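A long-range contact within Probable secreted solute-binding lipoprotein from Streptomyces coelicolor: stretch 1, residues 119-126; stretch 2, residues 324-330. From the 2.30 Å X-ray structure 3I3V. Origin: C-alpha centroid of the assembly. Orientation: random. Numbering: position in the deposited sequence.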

# COMPACT_ATOMS: atom_id res chain seq x y z
N PHE C 119 -20.05 -18.40 -38.07
CA PHE C 119 -18.71 -18.34 -37.50
C PHE C 119 -17.83 -19.08 -38.51
O PHE C 119 -18.05 -20.26 -38.78
N PRO C 120 -16.83 -18.40 -39.08
CA PRO C 120 -15.97 -19.08 -40.05
C PRO C 120 -15.17 -20.17 -39.34
O PRO C 120 -14.92 -20.10 -38.14
N TYR C 121 -14.78 -21.20 -40.09
CA TYR C 121 -14.00 -22.28 -39.50
C TYR C 121 -13.11 -22.96 -40.52
O TYR C 121 -11.89 -22.90 -40.39
N PHE C 122 -13.69 -23.58 -41.53
CA PHE C 122 -12.89 -24.26 -42.56
C PHE C 122 -12.54 -23.37 -43.74
O PHE C 122 -13.30 -22.48 -44.13
N ALA C 123 -11.37 -23.62 -44.32
CA ALA C 123 -10.90 -22.84 -45.45
C ALA C 123 -10.18 -23.73 -46.45
O ALA C 123 -10.04 -24.93 -46.24
N THR C 124 -9.73 -23.13 -47.55
CA THR C 124 -9.00 -23.88 -48.55
C THR C 124 -7.85 -23.07 -49.10
O THR C 124 -7.99 -21.87 -49.36
N ASN C 125 -6.71 -23.74 -49.23
CA ASN C 125 -5.52 -23.15 -49.82
C ASN C 125 -5.46 -23.97 -51.10
O ASN C 125 -5.51 -25.20 -51.06
N TRP C 126 -5.37 -23.29 -52.24
CA TRP C 126 -5.37 -23.94 -53.55
C TRP C 126 -4.16 -23.44 -54.34
O TRP C 126 -4.30 -22.60 -55.23
N GLY C 324 -4.99 -32.00 -41.30
CA GLY C 324 -4.40 -31.30 -42.43
C GLY C 324 -5.38 -30.34 -43.09
O GLY C 324 -5.40 -30.19 -44.32
N ARG C 325 -6.18 -29.67 -42.27
CA ARG C 325 -7.18 -28.73 -42.74
C ARG C 325 -6.66 -27.30 -42.74
O ARG C 325 -5.94 -26.89 -41.81
N ASP C 326 -7.02 -26.55 -43.77
CA ASP C 326 -6.64 -25.15 -43.81
C ASP C 326 -7.80 -24.53 -43.02
O ASP C 326 -8.94 -24.99 -43.14
N MSE C 327 -7.51 -23.50 -42.22
CA MSE C 327 -8.55 -22.89 -41.39
C MSE C 327 -8.82 -21.43 -41.71
O MSE C 327 -7.98 -20.74 -42.28
N ALA C 328 -10.00 -20.96 -41.31
CA ALA C 328 -10.39 -19.57 -41.51
C ALA C 328 -10.02 -18.74 -40.29
O ALA C 328 -10.28 -17.54 -40.26
N LEU C 329 -9.41 -19.37 -39.29
CA LEU C 329 -9.00 -18.66 -38.07
C LEU C 329 -7.48 -18.59 -37.96
O LEU C 329 -6.76 -19.39 -38.58
N ARG C 330 -6.98 -17.65 -37.16
CA ARG C 330 -5.54 -17.49 -36.96
C ARG C 330 -5.00 -18.67 -36.16
O ARG C 330 -5.58 -19.05 -35.14

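Two backbone hydrogen bonds link the stretches of this antiparallel contact, one on each side of the Phe122–Met327 pair, and the side chains fill the space around them. Ala328 N donates to Tyr121 O at 2.9 Å along a nearly straight path, and Ala123 N donates to Asp326 O at 3.0 Å with a more bent one. Asp326 N and Ala123 O, 4.2 Å apart, are too far for the reciprocal bond. Ala123 O and Asp326 O, both acceptors, lie 3.3 Å apart and do not bond.

Asp326 points toward the first stretch in the m rotamer, and its OD2 serves Asn125 N as acceptor through a bent bond of 3.0 Å. The same OD2 sits 3.4 Å from Asn125 CB. A water extends the link, donating to Asn125 OD1 at 2.8 Å and to Asp326 OD1 at 3.2 Å. Both carboxylate oxygens also have hydrogen bonds elsewhere in the structure, so this buried acid is well satisfied.

Pro120, Ala123 and Ala328 point toward the other stretch and meet it closely. Ala123 CB lies 3.5 Å from Met327 C, while Pro120 CB meets Ala328 CB at 3.7 Å.

The larger side chains of Tyr121, Phe122 and Met327 point away from the opposing stretch but come nearer at their ends, though Met327 CB already touches it. Met327, a selenomethionine with all three chi angles m, lays CE over a face of the t-rotamer Tyr121 ring, 3.6 Å from its centroid; its SE approaches Phe122 CD1 obliquely at 3.9 Å. Leu329 (m, t) brings CD1 to the edge of the tyrosine ring, 3.8 Å from Tyr121 CD1. Tyr121 OH finds its hydrogen bond elsewhere in the structure. Phe122, in m, receives Arg325 CD over one face, 3.6 Å from CE2 of Phe122. Arg325 thus offers aliphatic carbon to the ring, while its guanidinium is hydrogen-bonded outside this contact.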

# COMPACT_ATOMS: atom_id res chain seq x y z
CB PHE C 119 -18.65 -19.07 -36.15
CG PHE C 119 -19.24 -18.31 -34.99
CD1 PHE C 119 -20.59 -18.37 -34.72
CD2 PHE C 119 -18.42 -17.56 -34.15
CE1 PHE C 119 -21.13 -17.71 -33.61
CE2 PHE C 119 -18.95 -16.90 -33.04
CZ PHE C 119 -20.31 -16.97 -32.78
CB PRO C 120 -15.08 -17.95 -40.57
CG PRO C 120 -15.93 -16.73 -40.39
CD PRO C 120 -16.50 -16.97 -39.01
CB TYR C 121 -14.93 -23.29 -38.82
CG TYR C 121 -14.27 -24.03 -37.68
CD1 TYR C 121 -13.63 -23.33 -36.65
CD2 TYR C 121 -14.29 -25.41 -37.61
CE1 TYR C 121 -13.03 -23.99 -35.60
CE2 TYR C 121 -13.69 -26.09 -36.56
CZ TYR C 121 -13.06 -25.37 -35.55
OH TYR C 121 -12.45 -26.03 -34.51
CB PHE C 122 -13.62 -25.52 -43.05
CG PHE C 122 -13.46 -26.70 -42.13
CD1 PHE C 122 -12.95 -26.54 -40.85
CD2 PHE C 122 -13.83 -27.98 -42.55
CE1 PHE C 122 -12.81 -27.63 -40.00
CE2 PHE C 122 -13.70 -29.07 -41.70
CZ PHE C 122 -13.18 -28.89 -40.42
CB ALA C 123 -9.97 -21.73 -44.99
CB THR C 124 -9.86 -24.28 -49.75
OG1 THR C 124 -11.02 -25.00 -49.31
CG2 THR C 124 -9.05 -25.15 -50.70
CB ASN C 125 -4.28 -23.42 -48.97
CG ASN C 125 -3.69 -22.14 -48.41
OD1 ASN C 125 -4.05 -21.71 -47.31
ND2 ASN C 125 -2.79 -21.52 -49.16
CB TRP C 126 -6.66 -23.55 -54.27
CG TRP C 126 -7.11 -24.42 -55.40
CD1 TRP C 126 -6.37 -24.89 -56.44
CD2 TRP C 126 -8.46 -24.82 -55.65
NE1 TRP C 126 -7.17 -25.56 -57.33
CE2 TRP C 126 -8.46 -25.53 -56.87
CE3 TRP C 126 -9.67 -24.65 -54.96
CZ2 TRP C 126 -9.63 -26.08 -57.42
CZ3 TRP C 126 -10.84 -25.19 -55.51
CH2 TRP C 126 -10.81 -25.89 -56.72
CB ARG C 325 -8.40 -28.75 -41.82
CG ARG C 325 -9.16 -30.04 -41.77
CD ARG C 325 -10.35 -30.04 -42.71
NE ARG C 325 -9.98 -30.25 -44.11
CZ ARG C 325 -9.24 -31.27 -44.55
NH1 ARG C 325 -8.77 -32.17 -43.70
NH2 ARG C 325 -9.00 -31.40 -45.85
CB ASP C 326 -6.62 -24.62 -45.24
CG ASP C 326 -5.57 -25.31 -46.10
OD1 ASP C 326 -4.39 -25.38 -45.67
OD2 ASP C 326 -5.93 -25.78 -47.20
CB MSE C 327 -8.15 -22.99 -39.91
CG MSE C 327 -7.86 -24.41 -39.43
SE MSE C 327 -9.41 -25.54 -39.50
CE MSE C 327 -10.24 -24.97 -37.85
CB ALA C 328 -11.89 -19.48 -41.76
CB LEU C 329 -9.56 -19.37 -36.83
CG LEU C 329 -11.03 -19.78 -36.86
CD1 LEU C 329 -11.38 -20.51 -35.57
CD2 LEU C 329 -11.91 -18.56 -37.04
CB ARG C 330 -5.24 -16.22 -36.17
CG ARG C 330 -6.17 -15.07 -36.44
CD ARG C 330 -5.45 -13.91 -37.09
NE ARG C 330 -5.92 -12.65 -36.53
CZ ARG C 330 -5.67 -11.46 -37.06
NH1 ARG C 330 -4.95 -11.35 -38.17
NH2 ARG C 330 -6.15 -10.37 -36.47
O HOH W 1 -4.19 -22.33 -44.58